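Local structure of acidic lectin (Psophocarpus tetragonolobus, 1F9K) at residues A[92-96]-A[118-122]; A[104-110]-A[210-215]; A[148-154]-A[187-191]. The protein binds galactose as a calcium- and manganese-containing legume lectin, and as an agglutinin with H-antigenic specificity probably crosslinks sugar-bearing cells. The protein carries 3 engineered substitutions. All coordinates share one frame; numbering follows the deposited sequence.

Interaction 1: A[92-96]-A[118-122]; sequences FFMVP and NAFAV. Engineered in segment 118-122: Phe120 (natural residue Leu).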
loop_
_atom_site.group_PDB
_atom_site.type_symbol
_atom_site.label_atom_id
_atom_site.label_comp_id
_atom_site.label_asym_id
_atom_site.label_seq_id
_atom_site.Cartn_x
_atom_site.Cartn_y
_atom_site.Cartn_z
ATOM N N PHE A 92 -10.441 9.324 -8.960
ATOM C CA PHE A 92 -10.541 8.215 -9.908
ATOM C C PHE A 92 -11.939 7.732 -9.615
ATOM O O PHE A 92 -12.271 7.487 -8.458
ATOM C CB PHE A 92 -9.542 7.096 -9.601
ATOM C CG PHE A 92 -9.888 5.780 -10.253
ATOM C CD1 PHE A 92 -9.529 5.521 -11.570
ATOM C CD2 PHE A 92 -10.601 4.810 -9.560
ATOM C CE1 PHE A 92 -9.875 4.319 -12.183
ATOM C CE2 PHE A 92 -10.951 3.605 -10.169
ATOM C CZ PHE A 92 -10.586 3.363 -11.480
ATOM N N PHE A 93 -12.764 7.599 -10.642
ATOM C CA PHE A 93 -14.129 7.184 -10.396
ATOM C C PHE A 93 -14.636 6.140 -11.366
ATOM O O PHE A 93 -13.997 5.842 -12.367
ATOM C CB PHE A 93 -15.037 8.406 -10.444
ATOM C CG PHE A 93 -15.084 9.055 -11.790
ATOM C CD1 PHE A 93 -14.126 9.994 -12.156
ATOM C CD2 PHE A 93 -16.046 8.682 -12.719
ATOM C CE1 PHE A 93 -14.126 10.549 -13.438
ATOM C CE2 PHE A 93 -16.052 9.231 -13.995
ATOM C CZ PHE A 93 -15.092 10.163 -14.357
ATOM N N MET A 94 -15.796 5.588 -11.037
ATOM C CA MET A 94 -16.460 4.587 -11.847
ATOM C C MET A 94 -17.934 4.944 -11.804
ATOM O O MET A 94 -18.466 5.264 -10.740
ATOM C CB MET A 94 -16.306 3.189 -11.258
ATOM C CG MET A 94 -14.914 2.650 -11.197
ATOM S SD MET A 94 -15.055 0.925 -10.717
ATOM C CE MET A 94 -13.445 0.270 -11.281
ATOM N N VAL A 95 -18.603 4.894 -12.951
ATOM C CA VAL A 95 -20.030 5.193 -12.997
ATOM C C VAL A 95 -20.686 4.443 -14.138
ATOM O O VAL A 95 -20.040 4.113 -15.134
ATOM C CB VAL A 95 -20.320 6.706 -13.186
ATOM C CG1 VAL A 95 -19.958 7.468 -11.934
ATOM C CG2 VAL A 95 -19.542 7.237 -14.371
ATOM N N PRO A 96 -21.982 4.140 -13.985
ATOM C CA PRO A 96 -22.738 3.429 -15.006
ATOM C C PRO A 96 -22.622 4.232 -16.281
ATOM O O PRO A 96 -22.492 5.460 -16.232
ATOM C CB PRO A 96 -24.150 3.449 -14.448
ATOM C CG PRO A 96 -23.914 3.372 -12.986
ATOM C CD PRO A 96 -22.816 4.372 -12.795
ATOM N N ASN A 118 -25.303 5.897 -9.087
ATOM C CA ASN A 118 -24.362 5.096 -8.339
ATOM C C ASN A 118 -22.999 5.504 -8.843
ATOM O O ASN A 118 -22.737 5.488 -10.045
ATOM C CB ASN A 118 -24.567 3.601 -8.588
ATOM C CG ASN A 118 -25.845 3.074 -7.975
ATOM O OD1 ASN A 118 -26.113 3.272 -6.786
ATOM N ND2 ASN A 118 -26.640 2.385 -8.782
ATOM N N ALA A 119 -22.134 5.898 -7.922
ATOM C CA ALA A 119 -20.789 6.296 -8.289
ATOM C C ALA A 119 -19.803 5.821 -7.242
ATOM O O ALA A 119 -20.126 5.743 -6.061
ATOM C CB ALA A 119 -20.709 7.807 -8.434
ATOM N N PHE A 120 -18.600 5.497 -7.693
ATOM C CA PHE A 120 -17.543 5.041 -6.816
ATOM C C PHE A 120 -16.315 5.839 -7.168
ATOM O O PHE A 120 -15.932 5.900 -8.337
ATOM C CB PHE A 120 -17.230 3.571 -7.038
ATOM C CG PHE A 120 -16.032 3.111 -6.282
ATOM C CD1 PHE A 120 -16.135 2.749 -4.941
ATOM C CD2 PHE A 120 -14.788 3.076 -6.891
ATOM C CE1 PHE A 120 -15.006 2.355 -4.212
ATOM C CE2 PHE A 120 -13.651 2.684 -6.169
ATOM C CZ PHE A 120 -13.762 2.323 -4.825
ATOM N N ALA A 121 -15.681 6.439 -6.165
ATOM C CA ALA A 121 -14.502 7.239 -6.445
ATOM C C ALA A 121 -13.433 7.185 -5.385
ATOM O O ALA A 121 -13.711 6.929 -4.217
ATOM C CB ALA A 121 -14.918 8.684 -6.688
ATOM N N VAL A 122 -12.203 7.401 -5.824
ATOM C CA VAL A 122 -11.056 7.439 -4.932
ATOM C C VAL A 122 -10.540 8.870 -5.044
ATOM O O VAL A 122 -9.936 9.267 -6.051
ATOM C CB VAL A 122 -9.945 6.462 -5.366
ATOM C CG1 VAL A 122 -8.736 6.591 -4.430
ATOM C CG2 VAL A 122 -10.487 5.043 -5.359
#
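Asn118 meets Pro96 at the end of the pair, where the proline ring lies by the Asn118 carbonyl. The Asn118 side chain is poorly ordered. At Ala119 the methyl group packs on Val95: CB of Ala119 is 3.6 Å from CG1 of Val95. Phe120, an engineered residue (Leu in nature), forms a hydrogen-bonded antiparallel pair with Met94. Phe120 N donates to Met94 O at 3.1 Å, and Met94 N donates to Phe120 O at 2.7 Å. Beside these bonds Met94 SD lies 5.5 Å from the Phe120 ring centroid, an oblique Met-aromatic contact. Ala121 faces Phe93 as a non-hydrogen-bonded pair, and their CB atoms are 3.8 Å apart. Val122 and Phe92 form the next hydrogen-bonded pair: each N donates to the other's O, Phe92 N to Val122 O being 3.0 Å. With Phe92 CG anti to the backbone N (chi1 162°), the ring is turned so that its edge meets CG2 of Val122, 4.2 Å from Phe92 CD2. The strands run antiparallel in the middle of a seven-stranded sheet. Strand 204-213 flanks 88-95, and strand 137-142 flanks 120-125. Phe92 and Met94 pack on strand 68-78 of the other sheet.

Interaction 2: A[104-110]-A[210-215]; sequences DGGNLGV and SATTGY. With AMG (methyl alpha-D-galactopyranoside), chain E.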
loop_
_atom_site.group_PDB
_atom_site.type_symbol
_atom_site.label_atom_id
_atom_site.label_comp_id
_atom_site.label_asym_id
_atom_site.label_seq_id
_atom_site.Cartn_x
_atom_site.Cartn_y
_atom_site.Cartn_z
ATOM N N ASP A 104 -19.582 20.695 -9.584
ATOM C CA ASP A 104 -18.263 21.316 -9.558
ATOM C C ASP A 104 -17.677 21.288 -8.153
ATOM O O ASP A 104 -18.173 20.603 -7.264
ATOM C CB ASP A 104 -18.354 22.774 -10.004
ATOM C CG ASP A 104 -18.691 22.918 -11.466
ATOM O OD1 ASP A 104 -18.077 22.220 -12.298
ATOM O OD2 ASP A 104 -19.564 23.745 -11.784
ATOM N N GLY A 105 -16.609 22.046 -7.969
ATOM C CA GLY A 105 -15.965 22.152 -6.672
ATOM C C GLY A 105 -15.843 20.912 -5.813
ATOM O O GLY A 105 -15.328 19.883 -6.258
ATOM N N GLY A 106 -16.322 21.028 -4.572
ATOM C CA GLY A 106 -16.265 19.945 -3.599
ATOM C C GLY A 106 -16.755 18.576 -4.019
ATOM O O GLY A 106 -16.422 17.577 -3.385
ATOM N N ASN A 107 -17.553 18.510 -5.074
ATOM C CA ASN A 107 -18.037 17.225 -5.545
ATOM C C ASN A 107 -17.122 16.621 -6.595
ATOM O O ASN A 107 -17.476 15.669 -7.284
ATOM C CB ASN A 107 -19.458 17.362 -6.057
ATOM C CG ASN A 107 -20.443 17.587 -4.930
ATOM O OD1 ASN A 107 -20.738 16.679 -4.160
ATOM N ND2 ASN A 107 -20.940 18.803 -4.817
ATOM N N LEU A 108 -15.927 17.189 -6.691
ATOM C CA LEU A 108 -14.908 16.706 -7.604
ATOM C C LEU A 108 -15.412 16.313 -8.965
ATOM O O LEU A 108 -14.825 15.472 -9.628
ATOM C CB LEU A 108 -14.226 15.516 -6.983
ATOM C CG LEU A 108 -13.574 15.861 -5.662
ATOM C CD1 LEU A 108 -13.072 14.584 -5.068
ATOM C CD2 LEU A 108 -12.438 16.845 -5.881
ATOM N N GLY A 109 -16.513 16.913 -9.376
ATOM C CA GLY A 109 -17.057 16.614 -10.679
ATOM C C GLY A 109 -17.546 15.196 -10.804
ATOM O O GLY A 109 -17.673 14.691 -11.900
ATOM N N VAL A 110 -17.838 14.551 -9.683
ATOM C CA VAL A 110 -18.300 13.175 -9.713
ATOM C C VAL A 110 -19.637 12.932 -9.033
ATOM O O VAL A 110 -20.475 12.238 -9.579
ATOM C CB VAL A 110 -17.243 12.245 -9.094
ATOM C CG1 VAL A 110 -17.819 10.845 -8.851
ATOM C CG2 VAL A 110 -16.022 12.196 -10.020
ATOM N N SER A 210 -11.037 12.554 -12.756
ATOM C CA SER A 210 -11.706 13.852 -12.708
ATOM C C SER A 210 -11.023 14.817 -11.737
ATOM O O SER A 210 -10.366 14.391 -10.796
ATOM C CB SER A 210 -13.172 13.653 -12.303
ATOM O OG SER A 210 -13.856 14.888 -12.223
ATOM N N ALA A 211 -11.176 16.116 -11.981
ATOM C CA ALA A 211 -10.591 17.155 -11.120
ATOM C C ALA A 211 -11.328 18.495 -11.269
ATOM O O ALA A 211 -11.936 18.778 -12.301
ATOM C CB ALA A 211 -9.094 17.335 -11.421
ATOM N N THR A 212 -11.265 19.317 -10.226
ATOM C CA THR A 212 -11.945 20.609 -10.216
ATOM C C THR A 212 -11.213 21.701 -9.444
ATOM O O THR A 212 -10.548 21.434 -8.455
ATOM C CB THR A 212 -13.324 20.483 -9.577
ATOM O OG1 THR A 212 -13.192 19.978 -8.240
ATOM C CG2 THR A 212 -14.186 19.549 -10.376
ATOM N N THR A 213 -11.347 22.940 -9.896
ATOM C CA THR A 213 -10.732 24.055 -9.192
ATOM C C THR A 213 -11.840 24.767 -8.420
ATOM O O THR A 213 -13.027 24.579 -8.724
ATOM C CB THR A 213 -10.014 25.045 -10.135
ATOM O OG1 THR A 213 -10.934 25.573 -11.098
ATOM C CG2 THR A 213 -8.867 24.347 -10.830
ATOM N N GLY A 214 -11.435 25.579 -7.436
ATOM C CA GLY A 214 -12.355 26.281 -6.552
ATOM C C GLY A 214 -13.463 27.213 -7.011
ATOM O O GLY A 214 -13.547 27.652 -8.153
ATOM N N TYR A 215 -14.342 27.500 -6.062
ATOM C CA TYR A 215 -15.481 28.375 -6.281
ATOM C C TYR A 215 -15.136 29.825 -6.012
ATOM O O TYR A 215 -15.994 30.687 -6.068
ATOM C CB TYR A 215 -16.637 27.985 -5.356
ATOM C CG TYR A 215 -17.750 27.213 -6.008
ATOM C CD1 TYR A 215 -17.553 25.914 -6.460
ATOM C CD2 TYR A 215 -19.025 27.751 -6.085
ATOM C CE1 TYR A 215 -18.597 25.161 -6.959
ATOM C CE2 TYR A 215 -20.085 27.012 -6.583
ATOM C CZ TYR A 215 -19.866 25.712 -7.014
ATOM O OH TYR A 215 -20.928 24.955 -7.451
HETATM C C1 AMG E . -16.748 26.561 -1.786
HETATM C C2 AMG E . -16.922 25.187 -2.440
HETATM C C3 AMG E . -15.730 24.280 -2.053
HETATM C C4 AMG E . -14.377 24.965 -2.383
HETATM C C5 AMG E . -14.324 26.400 -1.846
HETATM C C6 AMG E . -13.159 27.142 -2.465
HETATM C C7 AMG E . -16.588 27.668 0.330
HETATM O O1 AMG E . -16.815 26.445 -0.394
HETATM O O2 AMG E . -18.169 24.600 -2.070
HETATM O O3 AMG E . -15.822 23.035 -2.738
HETATM O O4 AMG E . -14.140 24.990 -3.785
HETATM O O5 AMG E . -15.514 27.133 -2.220
HETATM O O6 AMG E . -12.751 28.229 -1.654
#
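Thr212 and Ser210 reach the loop through different first torsions. In Thr212, OG1 sits between the backbone N and the carbonyl carbon (chi1 58°) and meets Gly105 O. In Ser210, OG is anti to the backbone N (chi1 179°) and meets Leu108 O. Thr212 OG1 donates to Gly105 O at 2.9 Å, tilted from the carbonyl plane. Leu108 N donates to the same oxygen at 2.8 Å from the other face of that plane, so two bonds grip Gly105 O. The second anchor is Ser210 OG to Leu108 O, also 2.8 Å. Around these bonds the methyl of Thr212 fits against the loop backbone, with CG2 3.7 Å from Gly109 N. The Leu108 side chain crosses that of Thr212 at about a right angle. Val110 CG2 packs on Ser210 CB. At the far end the Tyr215 ring presents its edge to Gly105 N, 3.8 Å from CE1, and Asp104 CB lies obliquely to the same ring. The Asp104 carboxylate is held elsewhere, by Arg21, Lys45 and Thr47.

The two backbones also meet the sugar. Gly106 N gives a weak hydrogen bond to O3 of methyl alpha-D-galactopyranoside at 2.8 Å, and Tyr215 N a weak one to its O4 at 3.4 Å. CB of Tyr215 is 3.4 Å from the ring oxygen O5. Asp88 and Gln216 add further hydrogen bonds. This is the combining site of a legume lectin: the loop with Gly105 and Gly106 and the loop after strand 204-213 hold the sugar. Phe127 and Asn129, which also bind calcium, help complete the pocket.

Interaction 3: A[148-154]-A[187-191]; sequences SKTLHFQ and YTLSN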
loop_
_atom_site.group_PDB
_atom_site.type_symbol
_atom_site.label_atom_id
_atom_site.label_comp_id
_atom_site.label_asym_id
_atom_site.label_seq_id
_atom_site.Cartn_x
_atom_site.Cartn_y
_atom_site.Cartn_z
ATOM N N SER A 148 -15.909 6.973 3.110
ATOM C CA SER A 148 -16.219 5.962 4.104
ATOM C C SER A 148 -14.970 5.792 4.967
ATOM O O SER A 148 -15.046 5.301 6.089
ATOM C CB SER A 148 -16.566 4.647 3.423
ATOM O OG SER A 148 -15.460 4.192 2.669
ATOM N N LYS A 149 -13.823 6.192 4.428
ATOM C CA LYS A 149 -12.551 6.141 5.149
ATOM C C LYS A 149 -11.602 7.157 4.526
ATOM O O LYS A 149 -11.649 7.380 3.316
ATOM C CB LYS A 149 -11.923 4.747 5.086
ATOM C CG LYS A 149 -12.284 3.867 6.250
ATOM C CD LYS A 149 -11.107 2.998 6.673
ATOM C CE LYS A 149 -11.409 2.253 7.982
ATOM N NZ LYS A 149 -10.233 1.497 8.526
ATOM N N THR A 150 -10.764 7.794 5.342
ATOM C CA THR A 150 -9.802 8.773 4.824
ATOM C C THR A 150 -8.440 8.640 5.488
ATOM O O THR A 150 -8.305 8.054 6.549
ATOM C CB THR A 150 -10.262 10.260 5.022
ATOM O OG1 THR A 150 -10.183 10.612 6.411
ATOM C CG2 THR A 150 -11.666 10.473 4.511
ATOM N N LEU A 151 -7.429 9.206 4.852
ATOM C CA LEU A 151 -6.079 9.168 5.388
ATOM C C LEU A 151 -5.364 10.460 4.996
ATOM O O LEU A 151 -5.340 10.825 3.815
ATOM C CB LEU A 151 -5.322 7.971 4.821
ATOM C CG LEU A 151 -3.904 7.828 5.357
ATOM C CD1 LEU A 151 -3.947 7.254 6.738
ATOM C CD2 LEU A 151 -3.113 6.923 4.439
ATOM N N HIS A 152 -4.791 11.152 5.974
ATOM C CA HIS A 152 -4.104 12.409 5.706
ATOM C C HIS A 152 -2.728 12.155 5.096
ATOM O O HIS A 152 -2.078 11.169 5.430
ATOM C CB HIS A 152 -3.994 13.211 7.015
ATOM C CG HIS A 152 -3.350 14.554 6.863
ATOM N ND1 HIS A 152 -1.988 14.740 6.930
ATOM C CD2 HIS A 152 -3.881 15.777 6.624
ATOM C CE1 HIS A 152 -1.706 16.017 6.736
ATOM N NE2 HIS A 152 -2.838 16.669 6.548
ATOM N N PHE A 153 -2.303 13.022 4.177
ATOM C CA PHE A 153 -0.981 12.895 3.556
ATOM C C PHE A 153 -0.383 14.269 3.238
ATOM O O PHE A 153 -1.108 15.254 3.052
ATOM C CB PHE A 153 -1.038 12.039 2.264
ATOM C CG PHE A 153 -1.660 12.742 1.080
ATOM C CD1 PHE A 153 -3.044 12.779 0.916
ATOM C CD2 PHE A 153 -0.872 13.438 0.183
ATOM C CE1 PHE A 153 -3.630 13.506 -0.116
ATOM C CE2 PHE A 153 -1.447 14.169 -0.857
ATOM C CZ PHE A 153 -2.837 14.202 -1.003
ATOM N N GLN A 154 0.944 14.331 3.199
ATOM C CA GLN A 154 1.653 15.558 2.879
ATOM C C GLN A 154 1.702 15.578 1.366
ATOM O O GLN A 154 1.956 14.553 0.742
ATOM C CB GLN A 154 3.072 15.498 3.418
ATOM C CG GLN A 154 3.155 15.556 4.920
ATOM C CD GLN A 154 2.988 16.966 5.428
ATOM O OE1 GLN A 154 3.699 17.869 4.982
ATOM N NE2 GLN A 154 2.051 17.171 6.360
ATOM N N TYR A 187 1.937 6.282 1.544
ATOM C CA TYR A 187 0.644 6.381 2.198
ATOM C C TYR A 187 -0.231 5.227 1.719
ATOM O O TYR A 187 -0.452 5.067 0.518
ATOM C CB TYR A 187 -0.008 7.713 1.842
ATOM C CG TYR A 187 0.819 8.905 2.271
ATOM C CD1 TYR A 187 0.839 9.335 3.596
ATOM C CD2 TYR A 187 1.619 9.577 1.355
ATOM C CE1 TYR A 187 1.647 10.414 3.988
ATOM C CE2 TYR A 187 2.431 10.650 1.740
ATOM C CZ TYR A 187 2.445 11.062 3.048
ATOM O OH TYR A 187 3.280 12.100 3.408
ATOM N N THR A 188 -0.718 4.415 2.656
ATOM C CA THR A 188 -1.572 3.294 2.288
ATOM C C THR A 188 -2.883 3.285 3.085
ATOM O O THR A 188 -2.886 3.440 4.300
ATOM C CB THR A 188 -0.831 1.966 2.465
ATOM O OG1 THR A 188 -1.602 0.929 1.856
ATOM C CG2 THR A 188 -0.625 1.650 3.943
ATOM N N LEU A 189 -3.991 3.112 2.372
ATOM C CA LEU A 189 -5.326 3.116 2.960
ATOM C C LEU A 189 -6.219 2.060 2.306
ATOM O O LEU A 189 -6.307 1.998 1.081
ATOM C CB LEU A 189 -5.955 4.489 2.759
ATOM C CG LEU A 189 -7.405 4.661 3.186
ATOM C CD1 LEU A 189 -7.496 4.710 4.701
ATOM C CD2 LEU A 189 -7.935 5.939 2.601
ATOM N N SER A 190 -6.902 1.253 3.115
ATOM C CA SER A 190 -7.767 0.193 2.589
ATOM C C SER A 190 -9.095 0.051 3.329
ATOM O O SER A 190 -9.200 0.322 4.532
ATOM C CB SER A 190 -7.052 -1.164 2.654
ATOM O OG SER A 190 -5.661 -1.016 2.438
ATOM N N ASN A 191 -10.109 -0.402 2.606
ATOM C CA ASN A 191 -11.415 -0.615 3.205
ATOM C C ASN A 191 -12.134 -1.721 2.461
ATOM O O ASN A 191 -11.620 -2.242 1.476
ATOM C CB ASN A 191 -12.259 0.645 3.144
ATOM C CG ASN A 191 -13.473 0.560 4.039
ATOM O OD1 ASN A 191 -14.394 1.376 3.952
ATOM N ND2 ASN A 191 -13.474 -0.434 4.928
#
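Phe153 and Tyr187 set the geometry at one end. The CB of Phe153 lies over the centre of the Tyr187 ring, 3.4 Å from its centroid, in a CH-pi contact. Beyond it the Phe153 ring turns its edge toward the same face, a T-shaped pair with planes at 65° and centroids 5.8 Å apart. The turn at CB makes this possible, since Phe153 CG sits between the backbone N and the carbonyl carbon (chi1 74°). The Tyr187 hydroxyl accepts a weak hydrogen bond from Gln154 N at 3.2 Å. CB of Gln154 packs against that hydroxyl.

Midway, Leu151 and Leu189 point at each other. CB of Leu151 meets CD1 of Leu189 at 3.9 Å, while Leu151 CD2 reaches past to the Thr188 carbonyl, 3.5 Å from its O, and to Tyr187 CB at 4.1 Å. At the other end the Lys149 chain bends at chi2 and passes obliquely across Asn191.

Strands 149-152 and 187-191 run antiparallel at 172°, but their axes are 7.6 Å apart and no backbone-to-backbone hydrogen bond joins them. The contact runs through side chains, partly against backbone. Within this chain the first strand is outermost in the seven-stranded sheet, the second terminal in the other. Thr188 O also receives a hydrogen bond from Lys166 of the second subunit. Here the two sheets of the legume lectin beta sandwich come together along one margin.

All three interactions involve the seven-stranded sheet. Interactions 1 and 2 touch, with centres 14 Å apart. Phe93 joins them: its CE1 lies 3.4 Å from Ser210 CB, and its CD1 3.6 Å from Val110 CG2. Strands 88-95 and 204-213 are neighbours there. Interaction 3 stands apart, with its centre 17 Å from that of interaction 1 and 20 Å from that of interaction 2, and touches neither. It links the sheet's outer strand to the other sheet and the second subunit. Only interaction 2 holds the sugar. The manganese ion lies about 5 Å from the Thr150 side chain and about 6 Å from that of Leu108, between interactions 2 and 3. Calcium is equally near Leu108.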